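Local coordinates for protein putative aspartyl-tRNA synthetase (Leishmania major, PDB 6OD8) that probably catalyses the ATP-dependent attachment of L-aspartate to tRNA(Asp), as a class II aminoacyl-tRNA synthetase, at residues A[284-289]-A[519-524]; A[278-283]-A[315-320]; A[457-462]-A[486-491]. One frame throughout, in Å; residues are numbered along the deposited sequence.

Contact 1: A[284-289]-A[519-524]; sequences QGDVPR and GAWPHG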
loop_
_atom_site.group_PDB
_atom_site.type_symbol
_atom_site.label_atom_id
_atom_site.label_comp_id
_atom_site.label_asym_id
_atom_site.label_seq_id
_atom_site.Cartn_x
_atom_site.Cartn_y
_atom_site.Cartn_z
ATOM N N GLN A 284 -15.867 8.593 11.045
ATOM C CA GLN A 284 -17.211 9.127 11.227
ATOM C C GLN A 284 -18.193 8.611 10.182
ATOM O O GLN A 284 -19.391 8.904 10.284
ATOM C CB GLN A 284 -17.168 10.666 11.217
ATOM C CG GLN A 284 -16.072 11.270 12.133
ATOM C CD GLN A 284 -15.843 10.515 13.440
ATOM O OE1 GLN A 284 -16.783 10.073 14.092
ATOM N NE2 GLN A 284 -14.580 10.363 13.822
ATOM N N GLY A 285 -17.722 7.857 9.190
ATOM C CA GLY A 285 -18.620 7.123 8.316
ATOM C C GLY A 285 -18.806 5.688 8.768
ATOM O O GLY A 285 -19.240 4.829 7.994
ATOM N N ASP A 286 -18.425 5.424 10.014
ATOM C CA ASP A 286 -18.625 4.182 10.773
ATOM C C ASP A 286 -17.653 3.073 10.393
ATOM O O ASP A 286 -17.862 1.917 10.788
ATOM C CB ASP A 286 -20.069 3.661 10.672
ATOM C CG ASP A 286 -21.072 4.606 11.352
ATOM O OD1 ASP A 286 -20.611 5.487 12.099
ATOM O OD2 ASP A 286 -22.298 4.488 11.123
ATOM N N VAL A 287 -16.575 3.370 9.684
ATOM C CA VAL A 287 -15.534 2.353 9.538
ATOM C C VAL A 287 -14.808 2.302 10.879
ATOM O O VAL A 287 -14.290 3.331 11.319
ATOM C CB VAL A 287 -14.563 2.680 8.390
ATOM C CG1 VAL A 287 -13.557 1.543 8.226
ATOM C CG2 VAL A 287 -15.317 2.932 7.076
ATOM N N PRO A 288 -14.746 1.156 11.568
ATOM C CA PRO A 288 -14.198 1.152 12.940
ATOM C C PRO A 288 -12.702 1.381 13.029
ATOM O O PRO A 288 -12.232 1.924 14.037
ATOM C CB PRO A 288 -14.534 -0.258 13.457
ATOM C CG PRO A 288 -15.459 -0.848 12.486
ATOM C CD PRO A 288 -15.281 -0.158 11.175
ATOM N N ARG A 289 -11.926 0.940 12.037
ATOM C CA ARG A 289 -10.465 0.867 12.133
ATOM C C ARG A 289 -9.890 0.975 10.729
ATOM O O ARG A 289 -10.314 0.177 9.883
ATOM C CB ARG A 289 -10.016 -0.479 12.726
ATOM C CG ARG A 289 -10.451 -0.806 14.154
ATOM C CD ARG A 289 -10.219 -2.294 14.470
ATOM N NE ARG A 289 -11.323 -3.127 13.991
ATOM C CZ ARG A 289 -12.494 -3.222 14.620
ATOM N NH1 ARG A 289 -12.702 -2.556 15.746
ATOM N NH2 ARG A 289 -13.448 -3.981 14.135
ATOM N N GLY A 519 -22.862 13.156 14.994
ATOM C CA GLY A 519 -22.478 12.055 15.848
ATOM C C GLY A 519 -21.065 11.621 15.532
ATOM O O GLY A 519 -20.749 11.341 14.365
ATOM N N ALA A 520 -20.198 11.561 16.535
ATOM C CA ALA A 520 -18.806 11.204 16.300
ATOM C C ALA A 520 -18.372 10.126 17.281
ATOM O O ALA A 520 -18.774 10.138 18.446
ATOM C CB ALA A 520 -17.873 12.420 16.441
ATOM N N TRP A 521 -17.540 9.185 16.795
ATOM C CA TRP A 521 -16.920 8.172 17.660
ATOM C C TRP A 521 -15.660 8.731 18.328
ATOM O O TRP A 521 -14.840 9.360 17.660
ATOM C CB TRP A 521 -16.523 6.934 16.837
ATOM C CG TRP A 521 -17.634 6.251 16.122
ATOM C CD1 TRP A 521 -18.042 6.472 14.849
ATOM C CD2 TRP A 521 -18.448 5.177 16.628
ATOM N NE1 TRP A 521 -19.092 5.618 14.517
ATOM C CE2 TRP A 521 -19.341 4.799 15.588
ATOM C CE3 TRP A 521 -18.483 4.469 17.838
ATOM C CZ2 TRP A 521 -20.295 3.777 15.745
ATOM C CZ3 TRP A 521 -19.431 3.437 17.981
ATOM C CH2 TRP A 521 -20.321 3.118 16.950
ATOM N N PRO A 522 -15.455 8.475 19.628
ATOM C CA PRO A 522 -14.120 8.697 20.211
ATOM C C PRO A 522 -13.088 7.881 19.438
ATOM O O PRO A 522 -13.342 6.738 19.057
ATOM C CB PRO A 522 -14.261 8.222 21.666
ATOM C CG PRO A 522 -15.790 8.240 21.963
ATOM C CD PRO A 522 -16.420 7.891 20.590
ATOM N N HIS A 523 -11.933 8.487 19.165
ATOM C CA HIS A 523 -10.973 7.822 18.297
ATOM C C HIS A 523 -9.581 8.399 18.510
ATOM O O HIS A 523 -9.405 9.412 19.192
ATOM C CB HIS A 523 -11.394 7.940 16.825
ATOM C CG HIS A 523 -11.464 9.354 16.326
ATOM N ND1 HIS A 523 -12.504 10.205 16.641
ATOM C CD2 HIS A 523 -10.633 10.055 15.522
ATOM C CE1 HIS A 523 -12.308 11.371 16.050
ATOM N NE2 HIS A 523 -11.179 11.310 15.369
ATOM N N GLY A 524 -8.585 7.711 17.938
ATOM C CA GLY A 524 -7.191 8.116 18.015
ATOM C C GLY A 524 -6.382 7.367 16.980
ATOM O O GLY A 524 -6.901 6.507 16.274
#
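Gln-284 and Asp-286, in the loop between helix 276-283 and strand 289-297, take hold of Trp-521 at two points, its backbone N-H and its indole N-H. From CB of Gln-284 the chain continues with CG anti to the carbonyl carbon (chi1 -48°), and the bend at the following bond brings CD to 4.1 Å from Ala-520 CB. The two ends of the amide then part. OE1 accepts a hydrogen bond from Trp-521 N at 2.9 Å, in the carbonyl plane and on a lone pair, while Ala-520 CB lies 3.5 Å from the same oxygen. Gln-284 NE2 sits over one face of the His-523 imidazole, displaced toward the rim and 3.3 Å from its CE1. The hydrogen bond of this amide nitrogen goes back to Gln-280 O in the helix.

His-523 is fixed from its own segment, since ND1 donates to Trp-521 O at 2.7 Å, and its NE2 is hydrogen-bonded to Gln-280. At the edge of the indole, Trp-521 NE1 donates to Asp-286 OD1 at 2.9 Å in a nearly straight bond (175°). The carboxylate stands almost perpendicular to the ring (85°), and OD1, which lies close to the ring plane, is approached from above the carboxylate plane. Both oxygens of Asp-286 also form salt bridges to the second subunit, OD1 with Arg-94 and OD2 with Arg-110 there.

The two N-H groups of Trp-521 thus meet acceptors of different kinds in a buried setting. A neutral amide oxygen fixes the backbone just before strand 523-529. A carboxylate, its charge probably balanced by the arginines of the second subunit, helps to fix the rotation of the indole, which Arg-319 also meets in a cation-pi contact; Asp-286 thereby ties the segment before strand 523-529 to the second subunit.

Contact 2: A[278-283]-A[315-320]; sequences YKQMVL and DVEMRI. With EDO (1,2-ethanediol), chain D.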
loop_
_atom_site.group_PDB
_atom_site.type_symbol
_atom_site.label_atom_id
_atom_site.label_comp_id
_atom_site.label_asym_id
_atom_site.label_seq_id
_atom_site.Cartn_x
_atom_site.Cartn_y
_atom_site.Cartn_z
ATOM N N TYR A 278 -8.409 13.080 6.744
ATOM C CA TYR A 278 -9.282 12.092 6.102
ATOM C C TYR A 278 -9.410 10.821 6.932
ATOM O O TYR A 278 -10.498 10.238 7.006
ATOM C CB TYR A 278 -8.764 11.762 4.699
ATOM C CG TYR A 278 -8.875 12.949 3.788
ATOM C CD1 TYR A 278 -10.118 13.410 3.386
ATOM C CD2 TYR A 278 -7.742 13.626 3.339
ATOM C CE1 TYR A 278 -10.242 14.527 2.578
ATOM C CE2 TYR A 278 -7.867 14.745 2.514
ATOM C CZ TYR A 278 -9.104 15.182 2.151
ATOM O OH TYR A 278 -9.214 16.290 1.341
ATOM N N LYS A 279 -8.312 10.341 7.530
ATOM C CA LYS A 279 -8.450 9.104 8.289
ATOM C C LYS A 279 -9.365 9.287 9.497
ATOM O O LYS A 279 -10.101 8.363 9.853
ATOM C CB LYS A 279 -7.086 8.530 8.689
ATOM C CG LYS A 279 -6.254 9.344 9.725
ATOM C CD LYS A 279 -4.936 8.603 10.000
ATOM C CE LYS A 279 -4.029 9.469 10.869
ATOM N NZ LYS A 279 -2.947 8.664 11.510
ATOM N N GLN A 280 -9.412 10.486 10.094
ATOM C CA GLN A 280 -10.430 10.719 11.112
ATOM C C GLN A 280 -11.835 10.781 10.512
ATOM O O GLN A 280 -12.798 10.278 11.107
ATOM C CB GLN A 280 -10.148 12.026 11.857
ATOM C CG GLN A 280 -8.832 12.073 12.579
ATOM C CD GLN A 280 -8.705 13.397 13.339
ATOM O OE1 GLN A 280 -7.895 14.260 12.999
ATOM N NE2 GLN A 280 -9.564 13.578 14.325
ATOM N N MET A 281 -11.996 11.481 9.388
ATOM C CA MET A 281 -13.324 11.625 8.810
ATOM C C MET A 281 -13.913 10.277 8.416
ATOM O O MET A 281 -15.123 10.081 8.522
ATOM C CB MET A 281 -13.260 12.550 7.592
ATOM C CG MET A 281 -12.781 13.970 7.981
ATOM S SD MET A 281 -12.274 14.994 6.557
ATOM C CE MET A 281 -13.898 15.113 5.847
ATOM N N VAL A 282 -13.083 9.326 7.988
ATOM C CA VAL A 282 -13.632 8.042 7.560
ATOM C C VAL A 282 -14.212 7.280 8.745
ATOM O O VAL A 282 -15.207 6.567 8.606
ATOM C CB VAL A 282 -12.564 7.223 6.812
ATOM C CG1 VAL A 282 -13.127 5.850 6.410
ATOM C CG2 VAL A 282 -12.132 7.978 5.555
ATOM N N LEU A 283 -13.627 7.438 9.936
ATOM C CA LEU A 283 -14.217 6.799 11.109
ATOM C C LEU A 283 -15.611 7.346 11.403
ATOM O O LEU A 283 -16.468 6.636 11.944
ATOM C CB LEU A 283 -13.310 6.998 12.314
ATOM C CG LEU A 283 -11.891 6.442 12.302
ATOM C CD1 LEU A 283 -11.411 6.316 13.731
ATOM C CD2 LEU A 283 -11.743 5.129 11.558
ATOM N N ASP A 315 -0.087 4.934 8.138
ATOM C CA ASP A 315 -0.995 5.679 8.997
ATOM C C ASP A 315 -2.085 4.755 9.510
ATOM O O ASP A 315 -2.526 3.848 8.796
ATOM C CB ASP A 315 -1.615 6.871 8.237
ATOM C CG ASP A 315 -0.793 8.107 8.361
ATOM O OD1 ASP A 315 0.082 8.335 7.483
ATOM O OD2 ASP A 315 -1.007 8.849 9.359
ATOM N N VAL A 316 -2.498 4.985 10.755
ATOM C CA VAL A 316 -3.494 4.168 11.434
ATOM C C VAL A 316 -4.452 5.105 12.159
ATOM O O VAL A 316 -4.025 6.101 12.755
ATOM C CB VAL A 316 -2.824 3.173 12.422
ATOM C CG1 VAL A 316 -3.873 2.376 13.210
ATOM C CG2 VAL A 316 -1.868 2.209 11.683
ATOM N N GLU A 317 -5.751 4.804 12.102
ATOM C CA GLU A 317 -6.718 5.502 12.957
ATOM C C GLU A 317 -7.763 4.488 13.409
ATOM O O GLU A 317 -8.094 3.567 12.660
ATOM C CB GLU A 317 -7.379 6.712 12.223
ATOM C CG GLU A 317 -8.044 7.777 13.166
ATOM C CD GLU A 317 -7.042 8.744 13.797
ATOM O OE1 GLU A 317 -5.861 8.784 13.371
ATOM O OE2 GLU A 317 -7.436 9.491 14.719
ATOM N N MET A 318 -8.264 4.636 14.647
ATOM C CA MET A 318 -9.184 3.634 15.176
ATOM C C MET A 318 -10.089 4.244 16.238
ATOM O O MET A 318 -9.705 5.191 16.927
ATOM C CB MET A 318 -8.410 2.458 15.789
ATOM C CG MET A 318 -7.449 2.950 16.905
ATOM S SD MET A 318 -6.440 1.612 17.551
ATOM C CE MET A 318 -7.656 0.921 18.682
ATOM N N ARG A 319 -11.299 3.679 16.380
ATOM C CA ARG A 319 -12.138 4.026 17.520
ATOM C C ARG A 319 -11.452 3.660 18.825
ATOM O O ARG A 319 -10.687 2.696 18.899
ATOM C CB ARG A 319 -13.458 3.267 17.492
ATOM C CG ARG A 319 -14.319 3.494 16.336
ATOM C CD ARG A 319 -15.530 2.615 16.525
ATOM N NE ARG A 319 -16.335 2.656 15.339
ATOM C CZ ARG A 319 -17.319 1.817 15.098
ATOM N NH1 ARG A 319 -17.616 0.863 15.984
ATOM N NH2 ARG A 319 -17.986 1.934 13.971
ATOM N N ILE A 320 -11.782 4.391 19.886
ATOM C CA ILE A 320 -11.398 3.972 21.225
ATOM C C ILE A 320 -12.649 3.845 22.079
ATOM O O ILE A 320 -13.599 4.620 21.933
ATOM C CB ILE A 320 -10.374 4.917 21.880
ATOM C CG1 ILE A 320 -10.934 6.307 22.070
ATOM C CG2 ILE A 320 -9.124 5.026 21.031
ATOM C CD1 ILE A 320 -10.105 7.112 23.056
HETATM C C1 EDO D . 3.412 9.512 9.096
HETATM O O1 EDO D . 3.878 10.749 9.639
HETATM C C2 EDO D . 2.855 9.834 7.734
HETATM O O2 EDO D . 1.608 10.502 7.863
HETATM O O HOH W 1 -15.990 4.251 13.205
#
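The helix bearing Lys-279 and Leu-283 runs along the strand bearing Glu-317 at a shallow angle, their N-to-C directions 29° apart and their axes 8.2 Å from each other at the closest. Lys-279 does most of the bridging. Its CG lies between the backbone N and the carbonyl carbon (chi1 68°), and the chain beyond is extended, passing across Glu-317 at about a right angle. NZ donates to Asp-315 OD2 at 2.9 Å, on the anti lone pair, and to Val-316 O at 3.0 Å from above the carbonyl plane. A longer salt bridge, NZ to Glu-317 OE1 at 3.5 Å, completes the network, and Glu-317 OE2 is paired with Arg-488. Asp-315 OD1 accepts from O2 of a 1,2-ethanediol, probably from the crystallisation liquor.

One turn further on, Leu-283 CD1 rests on the strand backbone, 3.5 Å from Met-318 C. A water accepts from Arg-319 NE and donates to Leu-283 O; Arg-319 forms a salt bridge to Asp-111 of the second subunit.

Strand 310-319 pairs antiparallel with strand 289-297 in the class II motif 2 hairpin, and Lys-279 lies in the sequence QSPQLYKQ; the network probably borders the amino-acid pocket, as in related aspartyl enzymes.

Contact 3: A[457-462]-A[486-491]; sequences PFYTME and AQRIHD. With EDO (1,2-ethanediol), chain F; EDO (1,2-ethanediol), chain C.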
loop_
_atom_site.group_PDB
_atom_site.type_symbol
_atom_site.label_atom_id
_atom_site.label_comp_id
_atom_site.label_asym_id
_atom_site.label_seq_id
_atom_site.Cartn_x
_atom_site.Cartn_y
_atom_site.Cartn_z
ATOM N N PRO A 457 -0.658 19.259 18.123
ATOM C CA PRO A 457 -1.596 19.926 17.214
ATOM C C PRO A 457 -2.947 20.200 17.860
ATOM O O PRO A 457 -3.303 19.646 18.899
ATOM C CB PRO A 457 -1.747 18.903 16.069
ATOM C CG PRO A 457 -0.587 18.040 16.146
ATOM C CD PRO A 457 -0.204 17.962 17.593
ATOM N N PHE A 458 -3.736 21.035 17.169
ATOM C CA PHE A 458 -5.014 21.505 17.698
ATOM C C PHE A 458 -6.014 20.366 17.894
ATOM O O PHE A 458 -6.922 20.485 18.722
ATOM C CB PHE A 458 -5.609 22.592 16.770
ATOM C CG PHE A 458 -6.047 22.073 15.422
ATOM C CD1 PHE A 458 -7.378 21.747 15.190
ATOM C CD2 PHE A 458 -5.125 21.883 14.397
ATOM C CE1 PHE A 458 -7.781 21.244 13.966
ATOM C CE2 PHE A 458 -5.520 21.379 13.155
ATOM C CZ PHE A 458 -6.849 21.060 12.940
ATOM N N TYR A 459 -5.892 19.278 17.131
ATOM C CA TYR A 459 -6.831 18.158 17.234
ATOM C C TYR A 459 -6.482 17.156 18.347
ATOM O O TYR A 459 -7.167 16.140 18.478
ATOM C CB TYR A 459 -6.936 17.415 15.895
ATOM C CG TYR A 459 -5.620 17.088 15.218
ATOM C CD1 TYR A 459 -4.842 16.007 15.636
ATOM C CD2 TYR A 459 -5.156 17.856 14.158
ATOM C CE1 TYR A 459 -3.644 15.718 15.029
ATOM C CE2 TYR A 459 -3.950 17.554 13.524
ATOM C CZ TYR A 459 -3.207 16.496 13.972
ATOM O OH TYR A 459 -2.006 16.183 13.390
ATOM N N THR A 460 -5.460 17.422 19.159
ATOM C CA THR A 460 -5.076 16.497 20.228
ATOM C C THR A 460 -5.920 16.735 21.482
ATOM O O THR A 460 -5.999 17.867 21.973
ATOM C CB THR A 460 -3.604 16.690 20.564
ATOM O OG1 THR A 460 -2.840 16.577 19.358
ATOM C CG2 THR A 460 -3.141 15.633 21.580
ATOM N N MET A 461 -6.516 15.662 22.023
ATOM C CA MET A 461 -7.316 15.767 23.245
ATOM C C MET A 461 -6.435 16.064 24.452
ATOM O O MET A 461 -5.425 15.389 24.671
ATOM C CB MET A 461 -8.101 14.469 23.485
ATOM C CG MET A 461 -9.055 14.514 24.704
ATOM S SD MET A 461 -10.537 15.482 24.408
ATOM C CE MET A 461 -11.518 14.272 23.465
ATOM N N GLU A 462 -6.818 17.084 25.236
ATOM C CA GLU A 462 -6.094 17.421 26.460
ATOM C C GLU A 462 -6.481 16.481 27.612
ATOM O O GLU A 462 -7.572 15.908 27.640
ATOM C CB GLU A 462 -6.376 18.881 26.855
ATOM C CG GLU A 462 -5.743 19.900 25.898
ATOM C CD GLU A 462 -6.424 21.266 25.926
ATOM O OE1 GLU A 462 -7.293 21.497 26.799
ATOM O OE2 GLU A 462 -6.088 22.114 25.067
ATOM N N ALA A 486 -2.170 9.717 19.469
ATOM C CA ALA A 486 -2.987 10.481 20.408
ATOM C C ALA A 486 -4.460 10.159 20.243
ATOM O O ALA A 486 -4.906 9.712 19.178
ATOM C CB ALA A 486 -2.806 11.984 20.218
ATOM N N GLN A 487 -5.208 10.425 21.308
ATOM C CA GLN A 487 -6.646 10.612 21.177
ATOM C C GLN A 487 -6.935 11.952 20.506
ATOM O O GLN A 487 -6.358 12.990 20.874
ATOM C CB GLN A 487 -7.330 10.562 22.553
ATOM C CG GLN A 487 -8.843 10.746 22.446
ATOM C CD GLN A 487 -9.574 10.755 23.796
ATOM O OE1 GLN A 487 -8.958 10.759 24.868
ATOM N NE2 GLN A 487 -10.903 10.732 23.740
ATOM N N ARG A 488 -7.868 11.944 19.550
ATOM C CA ARG A 488 -8.300 13.171 18.893
ATOM C C ARG A 488 -9.468 13.799 19.650
ATOM O O ARG A 488 -10.152 13.145 20.439
ATOM C CB ARG A 488 -8.747 12.909 17.450
ATOM C CG ARG A 488 -7.890 11.884 16.679
ATOM C CD ARG A 488 -6.424 12.290 16.599
ATOM N NE ARG A 488 -5.686 11.301 15.804
ATOM C CZ ARG A 488 -4.364 11.217 15.706
ATOM N NH1 ARG A 488 -3.547 12.048 16.370
ATOM N NH2 ARG A 488 -3.858 10.266 14.940
ATOM N N ILE A 489 -9.742 15.060 19.336
ATOM C CA ILE A 489 -10.910 15.755 19.878
ATOM C C ILE A 489 -12.080 15.439 18.953
ATOM O O ILE A 489 -12.097 15.875 17.795
ATOM C CB ILE A 489 -10.675 17.267 19.979
ATOM C CG1 ILE A 489 -9.503 17.573 20.926
ATOM C CG2 ILE A 489 -11.952 17.986 20.434
ATOM C CD1 ILE A 489 -9.175 19.064 21.045
ATOM N N HIS A 490 -13.059 14.678 19.444
ATOM C CA HIS A 490 -14.172 14.292 18.578
ATOM C C HIS A 490 -15.379 15.200 18.761
ATOM O O HIS A 490 -16.380 15.041 18.055
ATOM C CB HIS A 490 -14.556 12.817 18.798
ATOM C CG HIS A 490 -14.952 12.500 20.201
ATOM N ND1 HIS A 490 -14.047 12.463 21.241
ATOM C CD2 HIS A 490 -16.162 12.225 20.745
ATOM C CE1 HIS A 490 -14.682 12.180 22.364
ATOM N NE2 HIS A 490 -15.969 12.043 22.095
ATOM N N ASP A 491 -15.285 16.181 19.669
ATOM C CA ASP A 491 -16.347 17.151 19.872
ATOM C C ASP A 491 -16.076 18.396 19.038
ATOM O O ASP A 491 -15.045 19.051 19.251
ATOM C CB ASP A 491 -16.440 17.551 21.339
ATOM C CG ASP A 491 -17.509 18.599 21.582
ATOM O OD1 ASP A 491 -18.684 18.208 21.652
ATOM O OD2 ASP A 491 -17.178 19.807 21.696
HETATM C C1 EDO F . -10.678 19.930 26.257
HETATM O O1 EDO F . -9.672 20.222 27.248
HETATM C C2 EDO F . -10.189 18.808 25.333
HETATM O O2 EDO F . -8.918 19.150 24.764
HETATM C C1 EDO C . -8.832 24.783 24.992
HETATM O O1 EDO C . -8.256 23.769 24.153
HETATM C C2 EDO C . -9.252 24.180 26.332
HETATM O O2 EDO C . -8.136 24.139 27.233
HETATM O O HOH W 2 -2.824 14.357 17.894
#
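The side chains of Tyr-459 and Arg-488 run side by side in the same direction, with ring and guanidinium planes 83° apart. Pro-457 CB covers one face of the tyrosine ring toward its rim; at the edge lie Phe-458 CZ and, 3.9 Å from CE1, Arg-488 NH1. Tyr-459 CD2 in turn lies over one face of the Phe-458 ring, toward the rim. The guanidinium has Ala-486 O over one face and a water at its edge. That water is 2.7 Å from Thr-460 OG1, with which it is hydrogen-bonded, and accepts a weak bond from NH1.

Thr-460 and Arg-488 form a single beta bridge, a non-hydrogen-bonded antiparallel pair with backbone bonds at both flanks. Met-461 N donates to Gln-487 O at 2.9 Å, nearly straight (174°), and Ile-489 N donates to Tyr-459 O at 2.9 Å along a more bent path. The same Tyr-459 O also receives a CA-H...O contact from Arg-488 CA.

Met-461 leaves with CG anti to its backbone N (chi1 -176°) and then folds at both following bonds, so that CE comes to 3.5 Å from Arg-488 O and 3.6 Å from Gln-487 NE2. Ile-489 CD1 lies against two carbonyl oxygens, 3.5 Å from both Phe-458 O and Thr-460 O. The amide of Gln-487 is bound by the second subunit, at Ser-65 and Val-63 of that chain.

The type I turn 457-460 is thus bridged to the end of strand 480-487 in the class II catalytic sheet. Main-chain bonds satisfy Met-461 N and Ile-489 N, while Arg-488 is held mainly by its salt bridge from NE to Glu-317, which probably balances its charge.

In the fold
Along the chain, helix 276-283 supplies the first half of contact 2 and the loop after it the first half of contact 1. Strand 310-319 closes contact 2 soon afterwards, while contact 1 is still open, so the two cross. Contact 3 opens and closes later, joining the 457-462 loop to the end of strand 480-487, wholly within the long excursion that contact 1 finally completes at 519-524. Strands 310-319, 523-529 and 480-487 are successive neighbours in the large mixed sheet of the catalytic domain, and backbone bonds Gly-524 to Met-318 and His-523 to Arg-488 link the contacts across it. All three also reach the second subunit.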